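Extracellular ligand-binding receptor (Verminephrobacter eiseniae, PDB 4M88) probably binds an amino acid or a related small solute outside the cell membrane and delivers it to an ABC transporter. Local coordinates at residues H120-D125 and L230-A235; D125-E130 and G340-N345; G299-H304 and A317-M322; G39-Q44 and T308-A313. All blocks are in the same frame, centred on the assembly; numbering follows the deposited sequence.

In the fold
Contact 4 opens first, at the turn leading into strand 45-52. The chain then completes the five-stranded sheet and leaves it through 120-125, where contacts 1 and 2 open in succession and share Asp-125. Contact 1 closes at 230-235, behind a strand of the seven-stranded sheet, and is nested inside the loop of contact 4. Contact 3 opens at 299-304, contact 4 closes at 308-313, and contact 3 closes at 317-322, so these two cross. Contact 2 closes last, at 340-345; it encloses contact 3 and crosses contacts 1 and 4. Contacts 1 and 2 touch each other beside the crossings between the two lobes, while contacts 3 and 4 adjoin within the N-terminal lobe.

Contact 1 (H120-D125 and L230-A235); sequences HVRAGD and LSYVSA
Tyr-232 meets Arg-122 and Asp-125 close to the middle of the chain, where the crossing from the N-terminal lobe reaches the loop behind strand 227-229. The phenol end is tightly packed. Its OH donates to Asp-125 OD1 at 2.6 Å, arriving on the syn lone pair; OD1 lies at the edge of the ring, in its plane, whereas the carboxylate as a whole is turned well out of that plane. Gly-106 N gives the hydroxyl a second bond. The Arg-122 guanidinium and phenol planes are 16° apart, and NH2 approaches the ring obliquely, 3.1 Å from Tyr-232 CE1. A bend in the arginine chain (chi3 46°) sets NE, and in the guanidinium plane NH1 donates to Ser-231 O at 3.1 Å, nearly straight at 162°. NH2 adds a weak bond of 3.4 Å to the same oxygen, which belongs to the central residue of an inverse gamma turn. NH1 also forms a salt bridge with Glu-290. The packing at Leu-230 is looser: its side chain crosses that of Asp-125 at about a right angle, with Leu-230 CD1 3.8 Å from Asp-125 CG, and Asp-125 OD2 binds a glycerol, probably from the crystallisation liquor. Ser-231 OG bonds to Val-253 O and to Glu-128 of helix 125-138, the helix that Leu-230 packs against, while helix 208-220 touches Tyr-232 through Pro-208 and Ile-211.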
loop_
_atom_site.group_PDB
_atom_site.type_symbol
_atom_site.label_atom_id
_atom_site.label_comp_id
_atom_site.label_asym_id
_atom_site.label_seq_id
_atom_site.Cartn_x
_atom_site.Cartn_y
_atom_site.Cartn_z
ATOM N N HIS A 120 -9.515 -2.574 5.065
ATOM C CA HIS A 120 -8.389 -2.565 4.127
ATOM C C HIS A 120 -8.875 -2.375 2.706
ATOM O O HIS A 120 -9.747 -3.100 2.248
ATOM C CB HIS A 120 -7.602 -3.872 4.245
ATOM C CG HIS A 120 -7.164 -4.160 5.642
ATOM N ND1 HIS A 120 -6.026 -3.605 6.191
ATOM C CD2 HIS A 120 -7.747 -4.882 6.628
ATOM C CE1 HIS A 120 -5.914 -3.999 7.449
ATOM N NE2 HIS A 120 -6.948 -4.769 7.741
ATOM N N VAL A 121 -8.316 -1.383 2.020
ATOM C CA VAL A 121 -8.708 -1.080 0.651
ATOM C C VAL A 121 -7.777 -1.802 -0.336
ATOM O O VAL A 121 -8.208 -2.226 -1.399
ATOM C CB VAL A 121 -8.717 0.446 0.409
ATOM C CG1 VAL A 121 -9.033 0.764 -1.034
ATOM C CG2 VAL A 121 -9.758 1.103 1.322
ATOM N N ARG A 122 -6.505 -1.934 0.016
ATOM C CA ARG A 122 -5.572 -2.645 -0.854
ATOM C C ARG A 122 -5.604 -4.133 -0.545
ATOM O O ARG A 122 -5.868 -4.538 0.594
ATOM C CB ARG A 122 -4.143 -2.135 -0.653
ATOM C CG ARG A 122 -3.670 -2.284 0.796
ATOM C CD ARG A 122 -2.159 -2.211 0.893
ATOM N NE ARG A 122 -1.651 -1.101 0.091
ATOM C CZ ARG A 122 -0.522 -1.143 -0.607
ATOM N NH1 ARG A 122 -0.127 -0.082 -1.306
ATOM N NH2 ARG A 122 0.218 -2.246 -0.600
ATOM N N ALA A 123 -5.317 -4.949 -1.555
ATOM C CA ALA A 123 -5.138 -6.379 -1.332
ATOM C C ALA A 123 -3.966 -6.581 -0.376
ATOM O O ALA A 123 -3.053 -5.741 -0.297
ATOM C CB ALA A 123 -4.872 -7.095 -2.651
ATOM N N GLY A 124 -3.979 -7.686 0.359
ATOM C CA GLY A 124 -2.914 -7.934 1.314
ATOM C C GLY A 124 -1.621 -8.440 0.687
ATOM O O GLY A 124 -1.631 -8.959 -0.434
ATOM N N ASP A 125 -0.516 -8.271 1.414
ATOM C CA ASP A 125 0.776 -8.820 1.019
ATOM C C ASP A 125 0.674 -10.310 0.726
ATOM O O ASP A 125 1.354 -10.808 -0.168
ATOM C CB ASP A 125 1.829 -8.582 2.114
ATOM C CG ASP A 125 2.330 -7.144 2.148
ATOM O OD1 ASP A 125 1.800 -6.311 1.382
ATOM O OD2 ASP A 125 3.245 -6.855 2.958
ATOM N N LEU A 230 6.475 -5.836 -4.185
ATOM C CA LEU A 230 5.062 -5.655 -3.887
ATOM C C LEU A 230 4.653 -4.202 -4.102
ATOM O O LEU A 230 5.456 -3.387 -4.567
ATOM C CB LEU A 230 4.769 -6.087 -2.448
ATOM C CG LEU A 230 5.212 -7.508 -2.092
ATOM C CD1 LEU A 230 4.816 -7.854 -0.653
ATOM C CD2 LEU A 230 4.606 -8.500 -3.058
ATOM N N SER A 231 3.407 -3.884 -3.753
ATOM C CA SER A 231 2.816 -2.578 -4.048
ATOM C C SER A 231 3.370 -1.422 -3.213
ATOM O O SER A 231 2.597 -0.719 -2.561
ATOM C CB SER A 231 1.304 -2.635 -3.840
ATOM O OG SER A 231 0.681 -3.417 -4.833
ATOM N N TYR A 232 4.683 -1.196 -3.249
ATOM C CA TYR A 232 5.271 -0.156 -2.382
ATOM C C TYR A 232 6.239 0.826 -3.036
ATOM O O TYR A 232 6.779 1.712 -2.365
ATOM C CB TYR A 232 5.908 -0.804 -1.154
ATOM C CG TYR A 232 4.877 -1.588 -0.392
ATOM C CD1 TYR A 232 3.815 -0.938 0.214
ATOM C CD2 TYR A 232 4.925 -2.975 -0.337
ATOM C CE1 TYR A 232 2.837 -1.642 0.886
ATOM C CE2 TYR A 232 3.949 -3.691 0.341
ATOM C CZ TYR A 232 2.911 -3.019 0.943
ATOM O OH TYR A 232 1.940 -3.726 1.614
ATOM N N VAL A 233 6.459 0.672 -4.335
ATOM C CA VAL A 233 7.338 1.583 -5.064
ATOM C C VAL A 233 6.723 1.902 -6.418
ATOM O O VAL A 233 5.884 1.141 -6.910
ATOM C CB VAL A 233 8.745 0.978 -5.271
ATOM C CG1 VAL A 233 9.466 0.842 -3.955
ATOM C CG2 VAL A 233 8.654 -0.364 -5.973
ATOM N N SER A 234 7.117 3.031 -7.009
ATOM C CA SER A 234 6.702 3.370 -8.369
ATOM C C SER A 234 7.849 3.018 -9.304
ATOM O O SER A 234 9.002 2.953 -8.878
ATOM C CB SER A 234 6.352 4.858 -8.499
ATOM O OG SER A 234 7.513 5.674 -8.406
ATOM N N ALA A 235 7.541 2.763 -10.572
ATOM C CA ALA A 235 8.600 2.516 -11.551
ATOM C C ALA A 235 9.517 3.727 -11.641
ATOM O O ALA A 235 10.728 3.598 -11.849
ATOM C CB ALA A 235 8.010 2.194 -12.908
#

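Contact 2 (D125-E130 and G340-N345); sequences DKQEIE and GSRYVN
A crossing segment of the interdomain hinge brings Arg-342 and Val-344 against the first turn of helix 125-138, where Gln-127 and Glu-128 receive them. Gln-127 carries most of the contact. Its CG is anti to the backbone N (chi1 -165°) and the chain beyond is extended, reaching out from the helix to the hinge backbone. NE2 donates to Arg-342 O at 2.9 Å with an N-H...O angle of 151°, the donor standing somewhat above the carbonyl plane. OE1 rests 3.4 Å from Arg-342 CA. The arginine chain bends and lays its guanidinium over the same amide: the two planes are only 2° apart, stacked, with Gln-127 NE2 3.8 Å above the centre of the guanidinium. The same amide nitrogen thus bonds to a backbone oxygen and lies over a flat cationic group. Beside it, Val-344 CG2 lies 3.9 Å from both Gln-127 CD and Glu-128 CG. The Glu-128 carboxylate is held by Ser-231 OG. An ST turn shapes the hinge segment, with Tyr-343 N donating to Ser-341 OG at 3.1 Å. Val-344 also touches Ala-123 and Val-253. The segment 340-345 runs beside the crossing at 120-125, Gly-340 bonding to His-120; such adjacent crossings are characteristic of the hinge in leucine-binding-type periplasmic proteins, and here the helix that follows one of them packs on the other.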
loop_
_atom_site.group_PDB
_atom_site.type_symbol
_atom_site.label_atom_id
_atom_site.label_comp_id
_atom_site.label_asym_id
_atom_site.label_seq_id
_atom_site.Cartn_x
_atom_site.Cartn_y
_atom_site.Cartn_z
ATOM N N ASP A 125 -0.516 -8.271 1.414
ATOM C CA ASP A 125 0.776 -8.820 1.019
ATOM C C ASP A 125 0.674 -10.310 0.726
ATOM O O ASP A 125 1.354 -10.808 -0.168
ATOM C CB ASP A 125 1.829 -8.582 2.114
ATOM C CG ASP A 125 2.330 -7.144 2.148
ATOM O OD1 ASP A 125 1.800 -6.311 1.382
ATOM O OD2 ASP A 125 3.245 -6.855 2.958
ATOM N N LYS A 126 -0.184 -11.024 1.455
ATOM C CA LYS A 126 -0.251 -12.476 1.269
ATOM C C LYS A 126 -0.728 -12.838 -0.133
ATOM O O LYS A 126 -0.142 -13.689 -0.818
ATOM C CB LYS A 126 -1.144 -13.120 2.329
ATOM C CG LYS A 126 -1.262 -14.635 2.205
ATOM C CD LYS A 126 -1.913 -15.248 3.438
ATOM C CE LYS A 126 -2.229 -16.720 3.199
ATOM N NZ LYS A 126 -2.530 -17.402 4.479
ATOM N N GLN A 127 -1.788 -12.176 -0.575
ATOM C CA GLN A 127 -2.308 -12.445 -1.905
ATOM C C GLN A 127 -1.333 -11.968 -2.965
ATOM O O GLN A 127 -1.165 -12.625 -3.993
ATOM C CB GLN A 127 -3.654 -11.784 -2.111
ATOM C CG GLN A 127 -4.369 -12.347 -3.325
ATOM C CD GLN A 127 -5.553 -11.507 -3.731
ATOM O OE1 GLN A 127 -6.015 -10.654 -2.974
ATOM N NE2 GLN A 127 -6.052 -11.743 -4.935
ATOM N N GLU A 128 -0.688 -10.831 -2.731
ATOM C CA GLU A 128 0.335 -10.367 -3.671
ATOM C C GLU A 128 1.498 -11.354 -3.801
ATOM O O GLU A 128 1.980 -11.622 -4.907
ATOM C CB GLU A 128 0.855 -8.984 -3.273
ATOM C CG GLU A 128 -0.229 -7.916 -3.357
ATOM C CD GLU A 128 0.328 -6.501 -3.383
ATOM O OE1 GLU A 128 1.525 -6.321 -3.058
ATOM O OE2 GLU A 128 -0.435 -5.575 -3.744
ATOM N N ILE A 129 1.959 -11.875 -2.671
ATOM C CA ILE A 129 3.050 -12.854 -2.666
ATOM C C ILE A 129 2.650 -14.178 -3.326
ATOM O O ILE A 129 3.455 -14.790 -4.050
ATOM C CB ILE A 129 3.558 -13.083 -1.229
ATOM C CG1 ILE A 129 4.414 -11.886 -0.786
ATOM C CG2 ILE A 129 4.378 -14.357 -1.132
ATOM C CD1 ILE A 129 4.612 -11.808 0.728
ATOM N N GLU A 130 1.415 -14.625 -3.094
ATOM C CA GLU A 130 0.933 -15.838 -3.755
ATOM C C GLU A 130 0.921 -15.647 -5.269
ATOM O O GLU A 130 1.314 -16.542 -6.023
ATOM C CB GLU A 130 -0.446 -16.243 -3.236
ATOM C CG GLU A 130 -0.405 -16.833 -1.818
ATOM C CD GLU A 130 -1.783 -16.964 -1.173
ATOM O OE1 GLU A 130 -2.743 -16.307 -1.640
ATOM O OE2 GLU A 130 -1.900 -17.727 -0.188
ATOM N N GLY A 340 -11.369 -5.521 1.771
ATOM C CA GLY A 340 -12.369 -5.178 0.778
ATOM C C GLY A 340 -11.987 -5.471 -0.652
ATOM O O GLY A 340 -12.846 -5.437 -1.532
ATOM N N SER A 341 -10.710 -5.762 -0.897
ATOM C CA SER A 341 -10.250 -5.937 -2.272
ATOM C C SER A 341 -9.423 -7.203 -2.467
ATOM O O SER A 341 -8.559 -7.504 -1.655
ATOM C CB SER A 341 -9.420 -4.724 -2.709
ATOM O OG SER A 341 -8.876 -4.923 -4.011
ATOM N N ARG A 342 -9.681 -7.925 -3.556
ATOM C CA ARG A 342 -8.786 -9.006 -3.989
ATOM C C ARG A 342 -8.124 -8.690 -5.338
ATOM O O ARG A 342 -7.628 -9.587 -6.037
ATOM C CB ARG A 342 -9.532 -10.337 -4.060
ATOM C CG ARG A 342 -9.680 -11.068 -2.717
ATOM C CD ARG A 342 -10.008 -12.567 -2.938
ATOM N NE ARG A 342 -8.869 -13.444 -2.652
ATOM C CZ ARG A 342 -8.409 -14.390 -3.471
ATOM N NH1 ARG A 342 -8.988 -14.602 -4.646
ATOM N NH2 ARG A 342 -7.365 -15.128 -3.112
ATOM N N TYR A 343 -8.116 -7.414 -5.705
ATOM C CA TYR A 343 -7.469 -6.983 -6.946
ATOM C C TYR A 343 -5.947 -7.073 -6.820
ATOM O O TYR A 343 -5.347 -6.441 -5.967
ATOM C CB TYR A 343 -7.879 -5.543 -7.304
ATOM C CG TYR A 343 -7.266 -5.012 -8.592
ATOM C CD1 TYR A 343 -8.014 -4.934 -9.758
ATOM C CD2 TYR A 343 -5.941 -4.578 -8.637
ATOM C CE1 TYR A 343 -7.458 -4.450 -10.936
ATOM C CE2 TYR A 343 -5.376 -4.100 -9.809
ATOM C CZ TYR A 343 -6.143 -4.027 -10.950
ATOM O OH TYR A 343 -5.578 -3.553 -12.117
ATOM N N VAL A 344 -5.322 -7.852 -7.697
ATOM C CA VAL A 344 -3.866 -7.899 -7.755
ATOM C C VAL A 344 -3.474 -8.002 -9.228
ATOM O O VAL A 344 -4.041 -8.799 -9.965
ATOM C CB VAL A 344 -3.316 -9.108 -6.963
ATOM C CG1 VAL A 344 -1.930 -9.449 -7.423
ATOM C CG2 VAL A 344 -3.331 -8.840 -5.457
ATOM N N ASN A 345 -2.526 -7.183 -9.667
ATOM C CA ASN A 345 -2.167 -7.170 -11.079
ATOM C C ASN A 345 -0.667 -6.912 -11.192
ATOM O O ASN A 345 -0.162 -5.909 -10.694
ATOM C CB ASN A 345 -2.957 -6.072 -11.802
ATOM C CG ASN A 345 -2.892 -6.190 -13.319
ATOM O OD1 ASN A 345 -2.209 -7.055 -13.868
ATOM N ND2 ASN A 345 -3.619 -5.317 -14.003
#

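Contact 3 (G299-H304 and A317-M322); sequences GEALKH and ATLSTM
His-304 and Met-322 meet through a CH-pi contact where the ends of two consecutive helices, 286-303 and 312-321, come together as a packed pair in the N-terminal lobe. The imidazole turns one face to the selenomethionine at position 322: Met-322 CB lies 3.8 Å from the His-304 ring centroid, 17° off the normal, displaced toward the rim on the side of NE2. His-304 CG stands anti to the backbone N (chi1 -167°), toward the partner helix, and the ring is steadied by the bond between ND1 and Lys-306 N. Met-322 CG occupies the crowded position between its own N and carbonyl carbon, and the chain then runs extended. SE passes the ring obliquely, 5.0 Å from the same centroid, and continues to helix 286-303, where it packs 4.1 Å from Ala-301 CB. That methyl group points into the partner helix and is shared, since Leu-319 CD2 approaches it at 3.7 Å; the small alanine lets the two helices come close, with the CA atoms of Ala-301 and Leu-319 6.0 Å apart. Leu-315 and Phe-119 extend the apolar surroundings. Thr-318 divides its branches: OG1 is hydrogen-bonded with Asn-307 and Asn-314 in its own neighbourhood, whereas CG2 faces helix 286-303 and rests 3.4 Å from Ala-301 O, the carbonyl oxygen that accepts from His-304 N.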
loop_
_atom_site.group_PDB
_atom_site.type_symbol
_atom_site.label_atom_id
_atom_site.label_comp_id
_atom_site.label_asym_id
_atom_site.label_seq_id
_atom_site.Cartn_x
_atom_site.Cartn_y
_atom_site.Cartn_z
ATOM N N GLY A 299 -15.985 8.561 1.383
ATOM C CA GLY A 299 -16.968 9.400 0.715
ATOM C C GLY A 299 -18.127 8.602 0.157
ATOM O O GLY A 299 -19.296 8.960 0.344
ATOM N N GLU A 300 -17.826 7.513 -0.542
ATOM C CA GLU A 300 -18.897 6.712 -1.130
ATOM C C GLU A 300 -19.765 6.046 -0.063
ATOM O O GLU A 300 -20.979 5.927 -0.230
ATOM C CB GLU A 300 -18.358 5.680 -2.128
ATOM C CG GLU A 300 -17.592 6.277 -3.321
ATOM C CD GLU A 300 -18.449 7.128 -4.257
ATOM O OE1 GLU A 300 -19.698 7.072 -4.177
ATOM O OE2 GLU A 300 -17.861 7.855 -5.095
ATOM N N ALA A 301 -19.160 5.619 1.043
ATOM C CA ALA A 301 -19.956 5.054 2.128
ATOM C C ALA A 301 -20.876 6.117 2.724
ATOM O O ALA A 301 -22.043 5.852 2.990
ATOM C CB ALA A 301 -19.053 4.471 3.216
ATOM N N LEU A 302 -20.346 7.313 2.967
ATOM C CA LEU A 302 -21.169 8.351 3.591
ATOM C C LEU A 302 -22.325 8.816 2.698
ATOM O O LEU A 302 -23.354 9.263 3.204
ATOM C CB LEU A 302 -20.315 9.540 4.042
ATOM C CG LEU A 302 -19.310 9.283 5.171
ATOM C CD1 LEU A 302 -18.533 10.556 5.464
ATOM C CD2 LEU A 302 -19.979 8.753 6.453
ATOM N N LYS A 303 -22.161 8.695 1.380
ATOM C CA LYS A 303 -23.185 9.131 0.415
ATOM C C LYS A 303 -24.145 8.005 0.065
ATOM O O LYS A 303 -25.139 8.209 -0.631
ATOM C CB LYS A 303 -22.523 9.631 -0.873
ATOM C CG LYS A 303 -21.789 10.943 -0.699
ATOM C CD LYS A 303 -20.796 11.187 -1.821
ATOM C CE LYS A 303 -21.468 11.791 -3.029
ATOM N NZ LYS A 303 -20.467 12.553 -3.835
ATOM N N HIS A 304 -23.833 6.805 0.532
ATOM C CA HIS A 304 -24.601 5.625 0.151
ATOM C C HIS A 304 -26.036 5.732 0.665
ATOM O O HIS A 304 -26.256 6.196 1.779
ATOM C CB HIS A 304 -23.920 4.372 0.702
ATOM C CG HIS A 304 -24.435 3.099 0.114
ATOM N ND1 HIS A 304 -25.625 2.528 0.505
ATOM C CD2 HIS A 304 -23.920 2.289 -0.843
ATOM C CE1 HIS A 304 -25.825 1.417 -0.184
ATOM N NE2 HIS A 304 -24.806 1.251 -1.009
ATOM N N ALA A 317 -21.084 1.073 10.189
ATOM C CA ALA A 317 -22.290 0.306 9.905
ATOM C C ALA A 317 -22.463 0.205 8.398
ATOM O O ALA A 317 -22.820 -0.851 7.874
ATOM C CB ALA A 317 -23.519 0.979 10.544
ATOM N N THR A 318 -22.200 1.304 7.699
ATOM C CA THR A 318 -22.420 1.332 6.254
ATOM C C THR A 318 -21.372 0.526 5.480
ATOM O O THR A 318 -21.726 -0.260 4.612
ATOM C CB THR A 318 -22.476 2.772 5.733
ATOM O OG1 THR A 318 -23.597 3.437 6.336
ATOM C CG2 THR A 318 -22.631 2.778 4.226
ATOM N N LEU A 319 -20.083 0.735 5.803
ATOM C CA LEU A 319 -19.010 -0.039 5.178
ATOM C C LEU A 319 -19.314 -1.537 5.220
ATOM O O LEU A 319 -19.179 -2.240 4.218
ATOM C CB LEU A 319 -17.674 0.234 5.874
ATOM C CG LEU A 319 -17.071 1.628 5.650
ATOM C CD1 LEU A 319 -15.876 1.841 6.558
ATOM C CD2 LEU A 319 -16.670 1.811 4.200
ATOM N N SER A 320 -19.788 -2.029 6.360
ATOM C CA SER A 320 -19.983 -3.456 6.560
ATOM C C SER A 320 -21.277 -4.009 5.984
ATOM O O SER A 320 -21.428 -5.221 5.894
ATOM C CB SER A 320 -19.909 -3.803 8.051
ATOM O OG SER A 320 -18.621 -3.532 8.565
ATOM N N THR A 321 -22.213 -3.139 5.604
ATOM C CA THR A 321 -23.522 -3.613 5.165
ATOM C C THR A 321 -23.954 -3.137 3.779
ATOM O O THR A 321 -25.010 -3.543 3.298
ATOM C CB THR A 321 -24.643 -3.261 6.192
ATOM O OG1 THR A 321 -24.781 -1.837 6.304
ATOM C CG2 THR A 321 -24.320 -3.836 7.557
HETATM N N MSE A 322 -23.152 -2.291 3.137
HETATM C CA MSE A 322 -23.532 -1.753 1.826
HETATM C C MSE A 322 -23.321 -2.753 0.693
HETATM O O MSE A 322 -23.770 -2.528 -0.430
HETATM C CB MSE A 322 -22.771 -0.458 1.517
HETATM C CG MSE A 322 -21.271 -0.628 1.374
HETATM SE SE MSE A 322 -20.304 1.097 1.289
HETATM C CE MSE A 322 -18.512 0.339 1.139
#

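Contact 4 (G39-Q44 and T308-A313); sequences GGIRGQ and TGLSAA
The Arg-42 guanidinium lies with one face over the peptide link between Thr-308 and Gly-309: Thr-308 C is 3.2 Å above its plane, toward the rim, and Gly-309 N sits 3.8 Å above it, over the centre. NH2 comes within 3.3 Å of Thr-308 O, but the angle is too poor for a hydrogen bond, so across this contact the group meets the peptide by its face. The second flat group, the Gln-44 amide, receives Leu-310 CD1, 3.7 Å from its CD and almost as near to NE2. Leu-310 inserts between the two long side chains and slides past each in the opposite direction; its other methyl, CD2, touches Arg-42 CD at 3.9 Å and Ile-41 CG2 at 4.0 Å. A type I' turn from Ile-41 to Gln-44 brings these three side chains to the same leucine, closed by Gln-44 N donating to Ile-41 O at 2.8 Å. Arg-42 and Thr-308 form the exposed margin of the contact, and Ile-41 is its buried end. The turn links helix 18-37, ended by a Schellman motif at Gly-39, to strand 45-52; Ile-5 of strand 4-11 touches Ile-41, Gln-44 and Leu-310, helix 286-303 packs on Ile-41, and Ser-311 caps helix 312-321.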
loop_
_atom_site.group_PDB
_atom_site.type_symbol
_atom_site.label_atom_id
_atom_site.label_comp_id
_atom_site.label_asym_id
_atom_site.label_seq_id
_atom_site.Cartn_x
_atom_site.Cartn_y
_atom_site.Cartn_z
ATOM N N GLY A 39 -20.177 19.525 -3.539
ATOM C CA GLY A 39 -21.092 19.868 -2.463
ATOM C C GLY A 39 -20.894 19.128 -1.148
ATOM O O GLY A 39 -21.777 19.149 -0.289
ATOM N N GLY A 40 -19.745 18.476 -0.981
ATOM C CA GLY A 40 -19.485 17.716 0.232
ATOM C C GLY A 40 -20.489 16.592 0.412
ATOM O O GLY A 40 -20.988 16.019 -0.559
ATOM N N ILE A 41 -20.797 16.271 1.660
ATOM C CA ILE A 41 -21.739 15.198 1.929
ATOM C C ILE A 41 -22.833 15.643 2.896
ATOM O O ILE A 41 -22.542 16.228 3.935
ATOM C CB ILE A 41 -21.000 13.958 2.452
ATOM C CG1 ILE A 41 -20.151 13.367 1.318
ATOM C CG2 ILE A 41 -21.983 12.931 2.994
ATOM C CD1 ILE A 41 -18.974 12.532 1.769
ATOM N N ARG A 42 -24.084 15.366 2.538
ATOM C CA ARG A 42 -25.240 15.657 3.396
ATOM C C ARG A 42 -25.211 17.080 3.943
ATOM O O ARG A 42 -25.430 17.291 5.142
ATOM C CB ARG A 42 -25.314 14.663 4.569
ATOM C CG ARG A 42 -25.691 13.230 4.188
ATOM C CD ARG A 42 -25.678 12.301 5.405
ATOM N NE ARG A 42 -26.784 11.344 5.374
ATOM C CZ ARG A 42 -27.827 11.370 6.198
ATOM N NH1 ARG A 42 -27.914 12.295 7.143
ATOM N NH2 ARG A 42 -28.785 10.461 6.085
ATOM N N GLY A 43 -24.918 18.047 3.077
ATOM C CA GLY A 43 -24.821 19.432 3.504
ATOM C C GLY A 43 -23.528 19.849 4.201
ATOM O O GLY A 43 -23.453 20.960 4.722
ATOM N N GLN A 44 -22.511 18.991 4.221
ATOM C CA GLN A 44 -21.301 19.287 4.999
ATOM C C GLN A 44 -19.979 19.130 4.240
ATOM O O GLN A 44 -19.748 18.135 3.556
ATOM C CB GLN A 44 -21.260 18.432 6.267
ATOM C CG GLN A 44 -22.357 18.761 7.273
ATOM C CD GLN A 44 -22.016 18.292 8.682
ATOM O OE1 GLN A 44 -20.853 18.078 9.013
ATOM N NE2 GLN A 44 -23.035 18.133 9.516
ATOM N N THR A 308 -27.267 6.673 7.202
ATOM C CA THR A 308 -28.286 7.520 7.809
ATOM C C THR A 308 -27.721 8.672 8.636
ATOM O O THR A 308 -28.479 9.455 9.208
ATOM C CB THR A 308 -29.279 6.696 8.671
ATOM O OG1 THR A 308 -28.563 6.001 9.697
ATOM C CG2 THR A 308 -30.034 5.686 7.809
ATOM N N GLY A 309 -26.398 8.787 8.692
ATOM C CA GLY A 309 -25.790 9.851 9.472
ATOM C C GLY A 309 -24.302 10.064 9.264
ATOM O O GLY A 309 -23.657 9.392 8.449
ATOM N N LEU A 310 -23.756 11.014 10.020
ATOM C CA LEU A 310 -22.349 11.377 9.906
ATOM C C LEU A 310 -21.583 11.135 11.203
ATOM O O LEU A 310 -20.906 12.033 11.702
ATOM C CB LEU A 310 -22.206 12.845 9.487
ATOM C CG LEU A 310 -22.798 13.227 8.129
ATOM C CD1 LEU A 310 -22.672 14.734 7.861
ATOM C CD2 LEU A 310 -22.146 12.435 7.005
ATOM N N SER A 311 -21.682 9.928 11.750
ATOM C CA SER A 311 -20.819 9.543 12.866
ATOM C C SER A 311 -19.922 8.385 12.442
ATOM O O SER A 311 -20.131 7.773 11.385
ATOM C CB SER A 311 -21.637 9.155 14.095
ATOM O OG SER A 311 -22.381 7.970 13.856
ATOM N N ALA A 312 -18.913 8.090 13.261
ATOM C CA ALA A 312 -18.055 6.931 13.028
ATOM C C ALA A 312 -18.899 5.655 13.017
ATOM O O ALA A 312 -18.661 4.756 12.201
ATOM C CB ALA A 312 -16.977 6.837 14.086
ATOM N N ALA A 313 -19.865 5.573 13.929
ATOM C CA ALA A 313 -20.761 4.418 13.983
ATOM C C ALA A 313 -21.561 4.260 12.680
ATOM O O ALA A 313 -21.698 3.145 12.167
ATOM C CB ALA A 313 -21.682 4.511 15.172
#